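Pesticidal crystal protein Cry2Aa (Bacillus thuringiensis serovar kurstaki, PDB 1I5P) kills dipteran and lepidopteran larvae by binding to midgut epithelial cells and promoting their colloid-osmotic lysis. Local coordinates at residues R375-S380 against T395-T400; N414-P419 against L464-N469. One frame throughout, in Å; residues are numbered along the deposited sequence.

Overall arrangement
Both contacts belong to the middle domain of the toxin, a beta prism, and their centres lie about 8 Å apart. Contact 1 pairs two neighbouring strands within one antiparallel sheet. Contact 2 runs from the edge strand of that same sheet, 415-416, across to strand 462-469 of a second sheet. Strand 373-377 lies between 397-400 and 415-416. The contacts meet through backbone, Ser376 O to Asn416 N at 2.6 Å (a probable hydrogen bond), and through side chains, Arg375 NH1 to Ser415 OG at 2.7 Å. Contact 2 is nearer the centre of the chain, about 12 Å from it against about 20 Å. Beyond contact 1, Phe398 bonds through its backbone to Cys406, whose disulfide to Cys362 links this sheet to a third one.

Contact 1 (R375-S380 against T395-T400); sequences RSWLDS and TESFQT
Arg375 and Gln399 exchange both of their backbone hydrogen bonds, the mark of an antiparallel hydrogen-bonded pair in this sheet of the beta prism. The strands run at 163° to each other, and Trp377 and Ser397 likewise exchange two backbone hydrogen bonds. Arg375 also lays its CG over one face of the Trp377 indole, toward the rim, while its guanidinium reaches Ser415 and Asp45. Ser376 forms the non-hydrogen-bonded pair with Phe398 on the other side of the sheet, where its CB meets Phe398 CD2 at 3.5 Å; its OG turns to Ser466 of the neighbouring sheet. At Trp377 the partner strand is irregular: Glu396 and Ser397 both face it, a G1 beta bulge, and Glu396 has the positive phi expected at its first position. The indole extends past Ser397 toward Gln399, whose CB lies in the ring plane at the edge, 3.6 Å from CZ3. Gln399 OE1, bonded to Arg405, comes within 3.5 Å of Trp377 CH2, with the amide tilted 55° from the ring. Leu378 puts CD2 within 3.8 Å of Glu396 OE1 and 4.1 Å of Phe398 CZ. Glu396 OE1 accepts from Leu464 N, which ties the bulge to the adjoining sheet; OE2 accepts from Gln394 NE2, and a water bridges it to Leu378 O. The carboxylate of Asp379 takes hydrogen bonds from Ser280 N and Asn414 N, while its backbone carbonyl faces Thr395. Thr395 OG1, set between its own backbone N and carbonyl carbon (chi1 41°), donates to Asp379 O at 2.7 Å, in the carbonyl plane and on a lone pair.

Contact 2 (N414-P419 against L464-N469); sequences NSNYFP and LVSVHN
Phe418 turns the edge of its ring onto a face of the His468 imidazole, an edge-to-face pair with planes at 89° and centroids 5.3 Å apart. Phe418 CE1 stands over the centre of the imidazole, 4.0 Å above its plane, and CD1 lies over the same face, near ND1 and CG. The two side chains cross at about a right angle. The rim of the imidazole meets Asn416: the backbone O of Asn416 lies near the ring plane, 3.4 Å from His468 CE1, and Asn416 CB is 3.9 Å from NE2. No hydrogen bond passes directly between the segments and the nearest CA atoms, of Phe418 and His468, are 7.7 Å apart, so these are not paired strands; side chains pack between two sheets of the beta prism. His468 sits on the middle strand of its three-stranded sheet, whereas 415-416 is a weakly bonded edge strand of the other, and Phe418 follows it in loop conformation. Both ring nitrogens have partners that fix the rotation of the imidazole. NE2 shares a hydrogen bond of 2.7 Å with Ser466 OG, which also bonds Ser376 OG; that hydroxyl in turn receives Asn416 ND2. On the other nitrogen, a water lying in the imidazole plane is 2.8 Å from His468 ND1 and accepts a hydrogen bond from Phe418 N.

Contact 1 (R375-S380 against T395-T400)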
ATOM      1  N   ARG A 375     -14.343  -0.863   6.696  1.00 12.85           N
ATOM      2  CA  ARG A 375     -14.794  -2.167   6.232  1.00 14.65           C
ATOM      3  C   ARG A 375     -15.896  -2.056   5.180  1.00 15.16           C
ATOM      4  O   ARG A 375     -16.781  -1.203   5.288  1.00 15.20           O
ATOM      5  CB  ARG A 375     -15.288  -2.968   7.442  1.00 15.57           C
ATOM      6  CG  ARG A 375     -15.606  -4.427   7.183  1.00 18.39           C
ATOM      7  CD  ARG A 375     -16.089  -5.091   8.468  1.00 18.89           C
ATOM      8  NE  ARG A 375     -15.051  -5.205   9.498  1.00 15.73           N
ATOM      9  CZ  ARG A 375     -14.253  -6.260   9.647  1.00 15.97           C
ATOM     10  NH1 ARG A 375     -14.367  -7.297   8.826  1.00 13.56           N
ATOM     11  NH2 ARG A 375     -13.364  -6.298  10.638  1.00 14.89           N
ATOM     12  N   SER A 376     -15.839  -2.914   4.161  1.00 12.96           N
ATOM     13  CA  SER A 376     -16.849  -2.905   3.100  1.00 13.60           C
ATOM     14  C   SER A 376     -17.356  -4.308   2.748  1.00 11.71           C
ATOM     15  O   SER A 376     -16.666  -5.301   2.972  1.00 13.82           O
ATOM     16  CB  SER A 376     -16.278  -2.263   1.839  1.00 10.38           C
ATOM     17  OG  SER A 376     -15.230  -3.059   1.303  1.00 15.91           O
ATOM     18  N   TRP A 377     -18.572  -4.365   2.212  1.00 12.55           N
ATOM     19  CA  TRP A 377     -19.210  -5.604   1.753  1.00 13.63           C
ATOM     20  C   TRP A 377     -19.564  -5.308   0.298  1.00 13.83           C
ATOM     21  O   TRP A 377     -20.363  -4.417   0.019  1.00 12.55           O
ATOM     22  CB  TRP A 377     -20.484  -5.896   2.549  1.00 15.98           C
ATOM     23  CG  TRP A 377     -20.226  -6.306   3.965  1.00 16.65           C
ATOM     24  CD1 TRP A 377     -20.153  -7.578   4.451  1.00 19.53           C
ATOM     25  CD2 TRP A 377     -19.994  -5.436   5.078  1.00 16.67           C
ATOM     26  NE1 TRP A 377     -19.894  -7.556   5.799  1.00 18.86           N
ATOM     27  CE2 TRP A 377     -19.789  -6.255   6.209  1.00 19.46           C
ATOM     28  CE3 TRP A 377     -19.937  -4.043   5.227  1.00 18.09           C
ATOM     29  CZ2 TRP A 377     -19.532  -5.725   7.479  1.00 19.59           C
ATOM     30  CZ3 TRP A 377     -19.682  -3.516   6.488  1.00 14.44           C
ATOM     31  CH2 TRP A 377     -19.481  -4.358   7.598  1.00 20.12           C
ATOM     32  N   LEU A 378     -18.973  -6.054  -0.629  1.00 13.61           N
ATOM     33  CA  LEU A 378     -19.196  -5.807  -2.045  1.00 14.42           C
ATOM     34  C   LEU A 378     -19.694  -7.004  -2.846  1.00 14.21           C
ATOM     35  O   LEU A 378     -19.905  -6.904  -4.059  1.00 13.33           O
ATOM     36  CB  LEU A 378     -17.890  -5.311  -2.661  1.00 14.44           C
ATOM     37  CG  LEU A 378     -17.194  -4.183  -1.893  1.00 16.15           C
ATOM     38  CD1 LEU A 378     -15.744  -4.058  -2.352  1.00 14.33           C
ATOM     39  CD2 LEU A 378     -17.953  -2.880  -2.112  1.00 15.86           C
ATOM     40  N   ASP A 379     -19.878  -8.130  -2.170  1.00 15.14           N
ATOM     41  CA  ASP A 379     -20.324  -9.355  -2.826  1.00 16.85           C
ATOM     42  C   ASP A 379     -21.749  -9.285  -3.361  1.00 18.57           C
ATOM     43  O   ASP A 379     -22.575  -8.502  -2.884  1.00 18.00           O
ATOM     44  CB  ASP A 379     -20.227 -10.543  -1.858  1.00 15.97           C
ATOM     45  CG  ASP A 379     -18.790 -10.907  -1.508  1.00 16.39           C
ATOM     46  OD1 ASP A 379     -17.852 -10.300  -2.071  1.00 16.26           O
ATOM     47  OD2 ASP A 379     -18.602 -11.814  -0.673  1.00 16.75           O
ATOM     48  N   SER A 380     -22.015 -10.113  -4.366  1.00 17.87           N
ATOM     49  CA  SER A 380     -23.337 -10.227  -4.964  1.00 20.28           C
ATOM     50  C   SER A 380     -23.674 -11.707  -4.853  1.00 21.33           C
ATOM     51  O   SER A 380     -22.797 -12.522  -4.564  1.00 22.58           O
ATOM     52  CB  SER A 380     -23.312  -9.831  -6.440  1.00 19.59           C
ATOM     53  OG  SER A 380     -22.635 -10.814  -7.203  1.00 21.94           O
ATOM     54  N   THR A 395     -24.673  -5.855  -2.326  1.00 18.09           N
ATOM     55  CA  THR A 395     -24.441  -5.354  -0.974  1.00 17.29           C
ATOM     56  C   THR A 395     -24.047  -3.883  -1.085  1.00 18.78           C
ATOM     57  O   THR A 395     -24.865  -2.995  -0.853  1.00 19.42           O
ATOM     58  CB  THR A 395     -23.316  -6.146  -0.256  1.00 17.45           C
ATOM     59  OG1 THR A 395     -22.250  -6.414  -1.175  1.00 14.41           O
ATOM     60  CG2 THR A 395     -23.855  -7.463   0.301  1.00 17.21           C
ATOM     61  N   GLU A 396     -22.799  -3.636  -1.464  1.00 16.26           N
ATOM     62  CA  GLU A 396     -22.299  -2.282  -1.629  1.00 17.27           C
ATOM     63  C   GLU A 396     -22.522  -1.506  -0.336  1.00 16.92           C
ATOM     64  O   GLU A 396     -23.155  -0.448  -0.340  1.00 14.31           O
ATOM     65  CB  GLU A 396     -23.034  -1.584  -2.781  1.00 17.54           C
ATOM     66  CG  GLU A 396     -23.283  -2.450  -4.020  1.00 19.14           C
ATOM     67  CD  GLU A 396     -22.009  -2.925  -4.709  1.00 19.02           C
ATOM     68  OE1 GLU A 396     -20.928  -2.365  -4.438  1.00 23.67           O
ATOM     69  OE2 GLU A 396     -22.092  -3.854  -5.537  1.00 19.75           O
ATOM     70  N   SER A 397     -21.999  -2.040   0.766  1.00 17.29           N
ATOM     71  CA  SER A 397     -22.157  -1.420   2.078  1.00 19.29           C
ATOM     72  C   SER A 397     -20.814  -1.071   2.701  1.00 18.07           C
ATOM     73  O   SER A 397     -19.786  -1.662   2.361  1.00 18.97           O
ATOM     74  CB  SER A 397     -22.935  -2.365   3.000  1.00 20.45           C
ATOM     75  OG  SER A 397     -22.992  -1.864   4.319  1.00 25.83           O
ATOM     76  N   PHE A 398     -20.821  -0.110   3.616  1.00 17.36           N
ATOM     77  CA  PHE A 398     -19.592   0.316   4.264  1.00 18.48           C
ATOM     78  C   PHE A 398     -19.822   0.613   5.738  1.00 20.35           C
ATOM     79  O   PHE A 398     -20.915   1.012   6.144  1.00 19.09           O
ATOM     80  CB  PHE A 398     -19.023   1.553   3.557  1.00 18.44           C
ATOM     81  CG  PHE A 398     -18.804   1.364   2.078  1.00 20.46           C
ATOM     82  CD1 PHE A 398     -19.866   1.480   1.185  1.00 20.79           C
ATOM     83  CD2 PHE A 398     -17.543   1.032   1.580  1.00 18.97           C
ATOM     84  CE1 PHE A 398     -19.677   1.271  -0.185  1.00 20.34           C
ATOM     85  CE2 PHE A 398     -17.348   0.820   0.213  1.00 17.08           C
ATOM     86  CZ  PHE A 398     -18.417   0.938  -0.669  1.00 18.18           C
ATOM     87  N   GLN A 399     -18.780   0.414   6.535  1.00 19.40           N
ATOM     88  CA  GLN A 399     -18.868   0.644   7.966  1.00 17.36           C
ATOM     89  C   GLN A 399     -17.658   1.453   8.423  1.00 14.92           C
ATOM     90  O   GLN A 399     -16.542   1.252   7.940  1.00 11.96           O
ATOM     91  CB  GLN A 399     -18.932  -0.703   8.685  1.00 18.98           C
ATOM     92  CG  GLN A 399     -19.076  -0.643  10.184  1.00 21.76           C
ATOM     93  CD  GLN A 399     -19.370  -2.013  10.759  1.00 25.40           C
ATOM     94  OE1 GLN A 399     -20.430  -2.588  10.505  1.00 25.28           O
ATOM     95  NE2 GLN A 399     -18.429  -2.551  11.523  1.00 24.75           N
ATOM     96  N   THR A 400     -17.897   2.364   9.361  1.00 14.63           N
ATOM     97  CA  THR A 400     -16.862   3.247   9.891  1.00 15.39           C
ATOM     98  C   THR A 400     -16.205   2.709  11.156  1.00 14.35           C
ATOM     99  O   THR A 400     -16.637   1.700  11.705  1.00 13.61           O
ATOM    100  CB  THR A 400     -17.458   4.624  10.218  1.00 15.01           C
ATOM    101  OG1 THR A 400     -18.332   4.509  11.348  1.00 14.74           O
ATOM    102  CG2 THR A 400     -18.254   5.154   9.029  1.00 11.46           C
TER
HETATM  103  O   HOH W   1     -19.919  -5.275  -6.008  1.00 10.23           O
HETATM  104  O   HOH W   2     -22.915  -6.242  -4.421  1.00 14.00           O

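Contact 2 (N414-P419 against L464-N469)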
ATOM      1  N   ASN A 414     -18.336 -11.903   2.049  1.00 18.90           N
ATOM      2  CA  ASN A 414     -17.035 -11.475   2.565  1.00 18.37           C
ATOM      3  C   ASN A 414     -16.987  -9.974   2.790  1.00 18.64           C
ATOM      4  O   ASN A 414     -17.473  -9.200   1.966  1.00 19.61           O
ATOM      5  CB  ASN A 414     -15.907 -11.818   1.589  1.00 18.86           C
ATOM      6  CG  ASN A 414     -15.719 -13.304   1.388  1.00 20.97           C
ATOM      7  OD1 ASN A 414     -15.804 -14.087   2.324  1.00 18.91           O
ATOM      8  ND2 ASN A 414     -15.432 -13.692   0.150  1.00 21.07           N
ATOM      9  N   SER A 415     -16.397  -9.563   3.906  1.00 17.71           N
ATOM     10  CA  SER A 415     -16.239  -8.143   4.180  1.00 17.40           C
ATOM     11  C   SER A 415     -14.764  -7.877   3.912  1.00 16.50           C
ATOM     12  O   SER A 415     -13.919  -8.753   4.113  1.00 14.09           O
ATOM     13  CB  SER A 415     -16.581  -7.802   5.636  1.00 18.13           C
ATOM     14  OG  SER A 415     -15.498  -8.083   6.500  1.00 20.74           O
ATOM     15  N   ASN A 416     -14.459  -6.674   3.442  1.00 13.95           N
ATOM     16  CA  ASN A 416     -13.088  -6.307   3.131  1.00 13.55           C
ATOM     17  C   ASN A 416     -12.551  -5.370   4.195  1.00 12.93           C
ATOM     18  O   ASN A 416     -13.120  -4.317   4.463  1.00 11.49           O
ATOM     19  CB  ASN A 416     -13.046  -5.665   1.748  1.00 12.92           C
ATOM     20  CG  ASN A 416     -13.784  -6.496   0.718  1.00 15.91           C
ATOM     21  OD1 ASN A 416     -13.330  -7.584   0.348  1.00 17.86           O
ATOM     22  ND2 ASN A 416     -14.937  -6.004   0.262  1.00 14.46           N
ATOM     23  N   TYR A 417     -11.437  -5.768   4.795  1.00 13.74           N
ATOM     24  CA  TYR A 417     -10.827  -4.990   5.862  1.00 12.44           C
ATOM     25  C   TYR A 417      -9.431  -5.527   6.153  1.00 12.22           C
ATOM     26  O   TYR A 417      -9.188  -6.726   6.027  1.00 10.83           O
ATOM     27  CB  TYR A 417     -11.690  -5.112   7.123  1.00 13.84           C
ATOM     28  CG  TYR A 417     -11.015  -4.647   8.389  1.00 14.38           C
ATOM     29  CD1 TYR A 417     -10.952  -3.293   8.706  1.00 16.20           C
ATOM     30  CD2 TYR A 417     -10.399  -5.559   9.257  1.00 17.98           C
ATOM     31  CE1 TYR A 417     -10.294  -2.848   9.845  1.00 18.49           C
ATOM     32  CE2 TYR A 417      -9.734  -5.124  10.402  1.00 18.76           C
ATOM     33  CZ  TYR A 417      -9.685  -3.767  10.686  1.00 20.23           C
ATOM     34  OH  TYR A 417      -8.996  -3.323  11.791  1.00 22.27           O
ATOM     35  N   PHE A 418      -8.517  -4.638   6.525  1.00 10.90           N
ATOM     36  CA  PHE A 418      -7.153  -5.031   6.872  1.00 11.45           C
ATOM     37  C   PHE A 418      -6.719  -4.183   8.065  1.00 11.47           C
ATOM     38  O   PHE A 418      -6.943  -2.974   8.073  1.00 13.96           O
ATOM     39  CB  PHE A 418      -6.194  -4.803   5.694  1.00 11.16           C
ATOM     40  CG  PHE A 418      -6.639  -5.453   4.411  1.00 12.65           C
ATOM     41  CD1 PHE A 418      -7.463  -4.770   3.519  1.00 15.30           C
ATOM     42  CD2 PHE A 418      -6.246  -6.753   4.102  1.00 10.52           C
ATOM     43  CE1 PHE A 418      -7.890  -5.370   2.328  1.00 13.96           C
ATOM     44  CE2 PHE A 418      -6.664  -7.366   2.920  1.00 10.81           C
ATOM     45  CZ  PHE A 418      -7.490  -6.673   2.029  1.00 13.93           C
ATOM     46  N   PRO A 419      -6.088  -4.803   9.081  1.00 12.67           N
ATOM     47  CA  PRO A 419      -5.630  -4.087  10.278  1.00 11.83           C
ATOM     48  C   PRO A 419      -4.819  -2.855   9.924  1.00 12.22           C
ATOM     49  O   PRO A 419      -3.954  -2.916   9.049  1.00 11.92           O
ATOM     50  CB  PRO A 419      -4.796  -5.142  11.011  1.00 12.30           C
ATOM     51  CG  PRO A 419      -5.519  -6.404  10.667  1.00 11.08           C
ATOM     52  CD  PRO A 419      -5.727  -6.229   9.171  1.00 11.92           C
ATOM     53  N   LEU A 464     -19.074  -1.478  -6.653  1.00 13.54           N
ATOM     54  CA  LEU A 464     -18.062  -0.686  -5.972  1.00 14.65           C
ATOM     55  C   LEU A 464     -16.783  -1.400  -5.572  1.00 15.37           C
ATOM     56  O   LEU A 464     -16.757  -2.617  -5.361  1.00 14.59           O
ATOM     57  CB  LEU A 464     -18.678  -0.016  -4.743  1.00 14.06           C
ATOM     58  CG  LEU A 464     -19.999   0.701  -5.033  1.00 17.13           C
ATOM     59  CD1 LEU A 464     -20.469   1.434  -3.791  1.00 13.16           C
ATOM     60  CD2 LEU A 464     -19.817   1.671  -6.194  1.00 15.57           C
ATOM     61  N   VAL A 465     -15.727  -0.602  -5.472  1.00 13.83           N
ATOM     62  CA  VAL A 465     -14.399  -1.058  -5.108  1.00 13.88           C
ATOM     63  C   VAL A 465     -13.924  -0.217  -3.927  1.00 15.97           C
ATOM     64  O   VAL A 465     -13.959   1.015  -3.983  1.00 15.68           O
ATOM     65  CB  VAL A 465     -13.418  -0.856  -6.291  1.00 16.36           C
ATOM     66  CG1 VAL A 465     -11.978  -1.119  -5.851  1.00 15.83           C
ATOM     67  CG2 VAL A 465     -13.817  -1.764  -7.455  1.00 13.77           C
ATOM     68  N   SER A 466     -13.499  -0.869  -2.850  1.00 16.52           N
ATOM     69  CA  SER A 466     -12.996  -0.127  -1.701  1.00 16.05           C
ATOM     70  C   SER A 466     -11.468  -0.060  -1.796  1.00 15.70           C
ATOM     71  O   SER A 466     -10.810  -1.046  -2.138  1.00 13.17           O
ATOM     72  CB  SER A 466     -13.446  -0.776  -0.381  1.00 13.26           C
ATOM     73  OG  SER A 466     -13.106  -2.146  -0.310  1.00 16.21           O
ATOM     74  N   VAL A 467     -10.925   1.125  -1.533  1.00 14.55           N
ATOM     75  CA  VAL A 467      -9.488   1.367  -1.593  1.00 14.35           C
ATOM     76  C   VAL A 467      -8.955   1.507  -0.175  1.00 14.36           C
ATOM     77  O   VAL A 467      -9.270   2.472   0.528  1.00 12.34           O
ATOM     78  CB  VAL A 467      -9.176   2.663  -2.372  1.00 11.92           C
ATOM     79  CG1 VAL A 467      -7.683   2.760  -2.642  1.00  9.12           C
ATOM     80  CG2 VAL A 467      -9.962   2.690  -3.681  1.00 13.26           C
ATOM     81  N   HIS A 468      -8.143   0.540   0.233  1.00 13.71           N
ATOM     82  CA  HIS A 468      -7.586   0.516   1.579  1.00 13.62           C
ATOM     83  C   HIS A 468      -6.138   0.991   1.624  1.00 13.96           C
ATOM     84  O   HIS A 468      -5.302   0.578   0.812  1.00 14.19           O
ATOM     85  CB  HIS A 468      -7.682  -0.904   2.139  1.00 12.02           C
ATOM     86  CG  HIS A 468      -9.057  -1.492   2.046  1.00 11.56           C
ATOM     87  ND1 HIS A 468      -9.818  -1.794   3.154  1.00  8.22           N
ATOM     88  CD2 HIS A 468      -9.810  -1.827   0.970  1.00  8.78           C
ATOM     89  CE1 HIS A 468     -10.981  -2.288   2.765  1.00 10.79           C
ATOM     90  NE2 HIS A 468     -10.999  -2.320   1.444  1.00  6.96           N
ATOM     91  N   ASN A 469      -5.846   1.863   2.582  1.00 11.15           N
ATOM     92  CA  ASN A 469      -4.499   2.387   2.725  1.00 10.20           C
ATOM     93  C   ASN A 469      -4.233   2.697   4.191  1.00 11.70           C
ATOM     94  O   ASN A 469      -5.165   2.992   4.949  1.00 11.26           O
ATOM     95  CB  ASN A 469      -4.344   3.648   1.861  1.00  9.06           C
ATOM     96  CG  ASN A 469      -2.896   4.024   1.634  1.00  9.58           C
ATOM     97  OD1 ASN A 469      -2.243   4.573   2.520  1.00 10.62           O
ATOM     98  ND2 ASN A 469      -2.381   3.722   0.446  1.00  8.38           N
TER
HETATM   99  O   HOH W   3      -9.465  -1.603   5.968  1.00 11.07           O